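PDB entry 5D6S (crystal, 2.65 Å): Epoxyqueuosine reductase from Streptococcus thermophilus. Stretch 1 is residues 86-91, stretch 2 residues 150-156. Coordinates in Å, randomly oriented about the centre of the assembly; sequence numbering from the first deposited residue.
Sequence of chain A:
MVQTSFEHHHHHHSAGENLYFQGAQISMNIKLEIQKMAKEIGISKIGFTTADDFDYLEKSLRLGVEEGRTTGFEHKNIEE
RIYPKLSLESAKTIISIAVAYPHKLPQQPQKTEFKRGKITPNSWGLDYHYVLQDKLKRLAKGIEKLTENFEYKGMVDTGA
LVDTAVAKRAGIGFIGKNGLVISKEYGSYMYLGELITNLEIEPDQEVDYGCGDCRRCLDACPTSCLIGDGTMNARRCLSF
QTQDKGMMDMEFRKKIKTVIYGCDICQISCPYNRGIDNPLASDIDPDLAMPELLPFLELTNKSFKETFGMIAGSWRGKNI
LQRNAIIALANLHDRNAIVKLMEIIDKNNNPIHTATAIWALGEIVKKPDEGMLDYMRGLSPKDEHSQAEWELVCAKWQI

Stretch 1, residues 86-91: LSLESA
Stretch 2 150-156: FEYKGMV

Residues 86-91 form an irregular segment that lies against residues 150-156, whose positions 152-155 make a strand with extended backbone angles, from -144/171 at Tyr-152 to -136/142 at Met-155. The end-to-end vectors, CA 87 to CA 90 against CA 151 to CA 155, are 157° apart, so the segments run nearly antiparallel. The register is set by Leu-88 CA to Lys-153 CA at 6.8 Å and Ser-90 CA to Glu-151 CA at 7.5 Å. No backbone hydrogen bond crosses this gap; side chains fill it, and the two sides together bury 273 Å².

Leu-86 (phi/psi -68/-23, chi1 m, chi2 t) makes no contact and serves as the lead-in. Ser-87 (-89/-22, chi1 -66°, m) directs its CA-to-CB bond toward the strand. Ser-87 OG lies 3.4 Å from Met-155 CE, a van der Waals approach to the methyl end of a side chain that is m at chi1 (-69°) and extended beyond CB (chi2 179°, chi3 170°). Ser-87 O packs 3.8 Å from Lys-153 CG. Lys-153 (-158/108) starts toward stretch 1, but its end leads away through chi values of 169°, 56°, 165° and 157°; the contact therefore uses the aliphatic part of the chain rather than the ammonium group.

Leu-88 (-132/-56) also points toward the strand, with chi1 -167° (t) and chi2 47° (p). This rotamer places Leu-88 CD2 4.1 Å from Glu-151 O and Leu-88 CD1 4.2 Å from Tyr-152 O and 4.4 Å from Lys-153 CB. The methyl groups thus pack loosely over the backbone of residues 151-152 and the base of the lysine. Tyr-152 directs its own CA-to-CB bond away (chi1 62°, chi2 -80°), so it meets the leucine through its main chain.

Glu-89 has a positive phi (99/-61) and a sideways CA-to-CB bond; its side chain is modelled only to CB and makes no contact. Across this turn, a weak backbone hydrogen bond joins Ser-90 N to Leu-88 O at 3.4 Å.

Ser-90 (-78/25, chi1 78°, p) supplies the polar link: its OG donates a hydrogen bond to Glu-151 OE1 at 2.8 Å. Glu-151 (-129/135) reaches it with chi1 -75° (m), chi2 -166° (t) and chi3 -2°, pairing a hydroxyl donor with a carboxylate acceptor. This is the only hydrogen bond between the stretches. Ala-91 (-76/135) then turns its CA-to-CB bond sideways, and Ala-91 CB comes no nearer to stretch 2 than 7.7 Å, to Glu-151 O.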

ATOM      1  N   LEU A  86     -21.576   9.018 -14.086  1.00 78.62           N
ATOM      2  CA  LEU A  86     -21.947   9.507 -12.752  1.00 71.08           C
ATOM      3  C   LEU A  86     -20.883  10.419 -12.132  1.00 64.31           C
ATOM      4  O   LEU A  86     -21.189  11.215 -11.273  1.00 56.53           O
ATOM      5  CB  LEU A  86     -22.248   8.341 -11.820  1.00 68.38           C
ATOM      6  CG  LEU A  86     -23.498   7.536 -12.182  1.00 73.30           C
ATOM      7  CD1 LEU A  86     -23.735   6.398 -11.189  1.00 75.24           C
ATOM      8  CD2 LEU A  86     -24.727   8.426 -12.223  1.00 73.52           C
ATOM      9  N   SER A  87     -19.640  10.298 -12.583  1.00 69.88           N
ATOM     10  CA  SER A  87     -18.567  11.213 -12.177  1.00 68.89           C
ATOM     11  C   SER A  87     -18.444  12.448 -13.078  1.00 74.65           C
ATOM     12  O   SER A  87     -17.837  13.436 -12.664  1.00 81.73           O
ATOM     13  CB  SER A  87     -17.203  10.492 -12.150  1.00 65.53           C
ATOM     14  OG  SER A  87     -17.148   9.499 -11.148  1.00 61.01           O
ATOM     15  N   LEU A  88     -18.947  12.377 -14.313  1.00 79.94           N
ATOM     16  CA  LEU A  88     -18.820  13.512 -15.244  1.00 81.64           C
ATOM     17  C   LEU A  88     -20.124  13.932 -15.990  1.00 90.13           C
ATOM     18  O   LEU A  88     -20.515  15.099 -15.911  1.00 93.69           O
ATOM     19  CB  LEU A  88     -17.650  13.294 -16.219  1.00 70.98           C
ATOM     20  CG  LEU A  88     -17.185  14.513 -17.051  1.00 66.73           C
ATOM     21  CD1 LEU A  88     -17.005  15.788 -16.248  1.00 58.99           C
ATOM     22  CD2 LEU A  88     -15.884  14.208 -17.784  1.00 71.62           C
ATOM     23  N   GLU A  89     -20.775  13.013 -16.709  1.00 84.53           N
ATOM     24  CA  GLU A  89     -21.989  13.329 -17.521  1.00 83.30           C
ATOM     25  C   GLU A  89     -21.587  13.519 -18.975  1.00 77.87           C
ATOM     26  O   GLU A  89     -22.035  12.768 -19.843  1.00 81.65           O
ATOM     27  CB  GLU A  89     -22.777  14.564 -17.042  1.00 75.60           C
ATOM     28  N   SER A  90     -20.728  14.500 -19.243  1.00 74.58           N
ATOM     29  CA  SER A  90     -20.182  14.721 -20.605  1.00 75.83           C
ATOM     30  C   SER A  90     -19.049  13.749 -20.988  1.00 77.54           C
ATOM     31  O   SER A  90     -18.224  14.051 -21.860  1.00 77.61           O
ATOM     32  CB  SER A  90     -19.688  16.164 -20.754  1.00 72.40           C
ATOM     33  OG  SER A  90     -18.436  16.337 -20.131  1.00 75.84           O
ATOM     34  N   ALA A  91     -19.037  12.578 -20.353  1.00 73.49           N
ATOM     35  CA  ALA A  91     -17.928  11.643 -20.464  1.00 73.46           C
ATOM     36  C   ALA A  91     -17.954  10.915 -21.788  1.00 71.31           C
ATOM     37  O   ALA A  91     -18.983  10.418 -22.223  1.00 65.07           O
ATOM     38  CB  ALA A  91     -17.958  10.647 -19.324  1.00 77.69           C
ATOM     39  N   PHE A 150     -13.357  21.897 -23.242  1.00 96.94           N
ATOM     40  CA  PHE A 150     -12.731  20.748 -22.607  1.00 89.64           C
ATOM     41  C   PHE A 150     -13.279  20.578 -21.186  1.00 94.21           C
ATOM     42  O   PHE A 150     -13.310  21.541 -20.407  1.00 95.26           O
ATOM     43  CB  PHE A 150     -11.214  20.937 -22.578  1.00 79.88           C
ATOM     44  CG  PHE A 150     -10.474  19.835 -21.892  1.00 73.40           C
ATOM     45  CD1 PHE A 150     -10.882  18.507 -22.014  1.00 73.27           C
ATOM     46  CD2 PHE A 150      -9.331  20.120 -21.145  1.00 74.82           C
ATOM     47  CE1 PHE A 150     -10.171  17.495 -21.393  1.00 77.05           C
ATOM     48  CE2 PHE A 150      -8.610  19.107 -20.523  1.00 71.96           C
ATOM     49  CZ  PHE A 150      -9.031  17.794 -20.650  1.00 77.59           C
ATOM     50  N   GLU A 151     -13.718  19.364 -20.863  1.00 86.04           N
ATOM     51  CA  GLU A 151     -14.217  19.056 -19.522  1.00 85.62           C
ATOM     52  C   GLU A 151     -13.542  17.809 -18.979  1.00 88.63           C
ATOM     53  O   GLU A 151     -13.417  16.816 -19.692  1.00 76.66           O
ATOM     54  CB  GLU A 151     -15.728  18.865 -19.533  1.00 81.11           C
ATOM     55  CG  GLU A 151     -16.514  20.166 -19.655  1.00 79.60           C
ATOM     56  CD  GLU A 151     -17.994  20.009 -19.322  1.00 85.15           C
ATOM     57  OE1 GLU A 151     -18.454  18.867 -19.024  1.00 77.81           O
ATOM     58  OE2 GLU A 151     -18.697  21.048 -19.334  1.00 84.23           O
ATOM     59  N   TYR A 152     -13.120  17.861 -17.712  1.00 92.03           N
ATOM     60  CA  TYR A 152     -12.395  16.740 -17.108  1.00 87.02           C
ATOM     61  C   TYR A 152     -12.691  16.485 -15.641  1.00 80.53           C
ATOM     62  O   TYR A 152     -13.344  17.270 -14.966  1.00 83.76           O
ATOM     63  CB  TYR A 152     -10.889  16.915 -17.292  1.00 81.19           C
ATOM     64  CG  TYR A 152     -10.302  18.136 -16.629  1.00 85.98           C
ATOM     65  CD1 TYR A 152     -10.411  19.377 -17.216  1.00 85.65           C
ATOM     66  CD2 TYR A 152      -9.591  18.039 -15.431  1.00 91.11           C
ATOM     67  CE1 TYR A 152      -9.846  20.495 -16.626  1.00 86.97           C
ATOM     68  CE2 TYR A 152      -9.014  19.156 -14.847  1.00 84.36           C
ATOM     69  CZ  TYR A 152      -9.153  20.378 -15.459  1.00 80.16           C
ATOM     70  OH  TYR A 152      -8.640  21.506 -14.880  1.00 93.35           O
ATOM     71  N   LYS A 153     -12.177  15.358 -15.166  1.00 79.47           N
ATOM     72  CA  LYS A 153     -12.370  14.895 -13.806  1.00 72.37           C
ATOM     73  C   LYS A 153     -11.233  13.923 -13.497  1.00 65.60           C
ATOM     74  O   LYS A 153     -11.190  12.822 -14.030  1.00 62.62           O
ATOM     75  CB  LYS A 153     -13.748  14.238 -13.701  1.00 72.16           C
ATOM     76  CG  LYS A 153     -14.021  13.464 -12.436  1.00 78.02           C
ATOM     77  CD  LYS A 153     -13.827  14.309 -11.199  1.00 81.11           C
ATOM     78  CE  LYS A 153     -14.450  13.607 -10.007  1.00 87.78           C
ATOM     79  NZ  LYS A 153     -13.818  14.084  -8.755  1.00 91.77           N
ATOM     80  N   GLY A 154     -10.305  14.354 -12.652  1.00 67.58           N
ATOM     81  CA  GLY A 154      -9.113  13.565 -12.329  1.00 65.62           C
ATOM     82  C   GLY A 154      -9.298  12.639 -11.138  1.00 55.71           C
ATOM     83  O   GLY A 154      -9.926  13.000 -10.158  1.00 61.03           O
ATOM     84  N   MET A 155      -8.707  11.454 -11.216  1.00 55.83           N
ATOM     85  CA  MET A 155      -8.730  10.486 -10.121  1.00 60.62           C
ATOM     86  C   MET A 155      -7.357   9.848  -9.904  1.00 62.19           C
ATOM     87  O   MET A 155      -6.657   9.549 -10.858  1.00 72.14           O
ATOM     88  CB  MET A 155      -9.753   9.386 -10.414  1.00 57.46           C
ATOM     89  CG  MET A 155     -11.172   9.880 -10.373  1.00 59.91           C
ATOM     90  SD  MET A 155     -12.282   8.527 -10.745  1.00 76.70           S
ATOM     91  CE  MET A 155     -13.858   9.285 -10.345  1.00 76.78           C
ATOM     92  N   VAL A 156      -6.990   9.621  -8.652  1.00 61.28           N
ATOM     93  CA  VAL A 156      -5.830   8.777  -8.358  1.00 63.93           C
ATOM     94  C   VAL A 156      -5.999   8.121  -6.979  1.00 61.23           C
ATOM     95  O   VAL A 156      -5.942   8.793  -5.962  1.00 63.12           O
ATOM     96  CB  VAL A 156      -4.503   9.558  -8.537  1.00 59.18           C
ATOM     97  CG1 VAL A 156      -4.632  10.961  -7.995  1.00 64.42           C
ATOM     98  CG2 VAL A 156      -3.333   8.829  -7.912  1.00 56.56           C
TER